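PDB 6WCI: cysteine desulfurase from Stenotrophomonas maltophilia, which catalyses the pyridoxal 5'-phosphate-dependent removal of sulfur from L-cysteine, giving L-alanine and passing the sulfur to a carrier. Local coordinates for the interface of chains A and B. Residues are numbered along the deposited sequence; one frame, centred on the assembly and turned at random. Chains: chain A/B, Cysteine desulfurase.

The interface of chains A and B. Residues chain A 70-72, 81-82, 85; chain B 35, 38, 40, 45.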
# COMPACT_ATOMS: atom_id res chain seq x y z
N ARG A 70 7.57 -2.63 -19.91
CA ARG A 70 8.94 -2.85 -20.36
C ARG A 70 9.87 -3.47 -19.32
O ARG A 70 10.76 -4.22 -19.69
CB ARG A 70 9.54 -1.54 -20.88
CG ARG A 70 10.82 -1.73 -21.72
CD ARG A 70 11.42 -0.39 -22.24
NE ARG A 70 11.67 0.57 -21.17
CZ ARG A 70 12.57 0.40 -20.20
NH1 ARG A 70 13.32 -0.70 -20.15
NH2 ARG A 70 12.72 1.33 -19.27
N TYR A 71 9.71 -3.18 -18.01
CA TYR A 71 10.66 -3.80 -17.09
C TYR A 71 10.03 -4.22 -15.76
O TYR A 71 10.69 -4.20 -14.71
CB TYR A 71 11.89 -2.88 -16.87
CG TYR A 71 11.61 -1.51 -16.28
CD1 TYR A 71 11.04 -0.49 -17.04
CD2 TYR A 71 11.95 -1.22 -14.96
CE1 TYR A 71 10.80 0.77 -16.51
CE2 TYR A 71 11.71 0.04 -14.41
CZ TYR A 71 11.13 1.03 -15.19
OH TYR A 71 10.90 2.28 -14.64
N ASN A 72 8.78 -4.69 -15.80
CA ASN A 72 8.14 -5.21 -14.59
C ASN A 72 8.89 -6.43 -14.04
O ASN A 72 8.93 -7.48 -14.68
CB ASN A 72 6.68 -5.57 -14.86
CG ASN A 72 6.01 -6.25 -13.66
OD1 ASN A 72 5.71 -5.60 -12.67
ND2 ASN A 72 5.80 -7.56 -13.75
N ALA A 81 18.16 -8.83 -15.76
CA ALA A 81 18.15 -7.50 -16.38
C ALA A 81 16.95 -6.67 -15.94
O ALA A 81 17.09 -5.52 -15.53
CB ALA A 81 18.18 -7.62 -17.90
N LEU A 82 15.74 -7.24 -16.04
CA LEU A 82 14.55 -6.47 -15.65
C LEU A 82 14.53 -6.23 -14.14
O LEU A 82 14.15 -5.15 -13.69
CB LEU A 82 13.28 -7.19 -16.10
CG LEU A 82 12.74 -6.99 -17.51
CD1 LEU A 82 13.67 -7.61 -18.54
CD2 LEU A 82 11.34 -7.59 -17.60
N GLU A 85 16.93 -3.25 -13.45
CA GLU A 85 16.40 -1.92 -13.75
C GLU A 85 15.26 -1.55 -12.81
O GLU A 85 15.10 -0.37 -12.47
CB GLU A 85 15.94 -1.84 -15.20
CG GLU A 85 15.53 -0.42 -15.64
CD GLU A 85 15.18 -0.32 -17.12
OE1 GLU A 85 15.05 -1.37 -17.79
OE2 GLU A 85 15.04 0.81 -17.61
N LEU B 35 4.81 -6.95 -22.51
CA LEU B 35 6.22 -6.98 -22.10
C LEU B 35 6.97 -8.16 -22.71
O LEU B 35 8.16 -8.05 -23.02
CB LEU B 35 6.32 -7.01 -20.58
CG LEU B 35 7.72 -7.08 -19.94
CD1 LEU B 35 7.73 -6.33 -18.63
CD2 LEU B 35 8.22 -8.53 -19.73
N ARG B 38 9.65 -7.87 -25.58
CA ARG B 38 10.92 -7.15 -25.54
C ARG B 38 12.11 -8.10 -25.61
O ARG B 38 12.00 -9.31 -25.39
CB ARG B 38 11.05 -6.32 -24.27
CG ARG B 38 11.16 -7.14 -22.99
CD ARG B 38 11.77 -6.31 -21.86
NE ARG B 38 13.19 -6.05 -22.10
CZ ARG B 38 13.94 -5.29 -21.32
NH1 ARG B 38 13.40 -4.70 -20.25
NH2 ARG B 38 15.23 -5.11 -21.60
N VAL B 40 16.29 -8.84 -24.42
CA VAL B 40 17.26 -8.66 -23.33
C VAL B 40 18.62 -9.04 -23.89
O VAL B 40 18.80 -10.17 -24.36
CB VAL B 40 16.91 -9.52 -22.11
CG1 VAL B 40 18.00 -9.40 -21.07
CG2 VAL B 40 15.57 -9.09 -21.52
N LEU B 45 13.41 -12.27 -24.68
CA LEU B 45 13.21 -12.46 -23.25
C LEU B 45 12.48 -13.76 -22.97
O LEU B 45 11.45 -14.05 -23.59
CB LEU B 45 12.43 -11.29 -22.65
CG LEU B 45 11.97 -11.53 -21.21
CD1 LEU B 45 13.16 -11.66 -20.30
CD2 LEU B 45 11.05 -10.37 -20.76
O HOH W 1 15.27 -3.89 -18.12
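Part of a two-fold symmetric homodimer interface, this patch fits B:Arg38 and neighbouring aliphatic side chains of chain B against the end of helix 58-71 and the start of helix 81-101 of chain A; its twin recurs with the chains exchanged. Dimers are usual for class-V enzymes of this family, so the pairing is probably the biological one. B:Arg38 bends at chi3 (-70°) and donates a hydrogen bond from NH1 to the backbone O of A:Arg70 (2.7 Å, 152° at H). The carbonyl oxygen lies at the edge of the guanidinium, near its plane, while A:Leu82 CD1 sits over one face, toward its rim, 3.6 Å from B:Arg38 CZ. The other methyl of A:Leu82, CD2, meets B:Leu35 CD2 tip to tip at 3.9 Å. Beside them, B:Val40 splits its branches, CG2 toward A:Leu82 and CG1 against A:Ala81 CB (3.6 Å). Within chain A, A:Arg70 grips A:Glu85 end-on in a salt bridge, NH1 bonded to OE1 and NH2 to OE2, the latter pair 2.9 Å apart, and A:Tyr71 CD1 lies over one face of its guanidinium. The guanidinium planes of A:Arg70 and B:Arg38 stand 59° apart, with their NH1 atoms 4.0 Å from each other; the A:Glu85 carboxylate may ease the repulsion between these like charges. A water links the chains, 2.6 Å from A:Glu85 OE1 and 3.0 Å from B:Arg38 NH1.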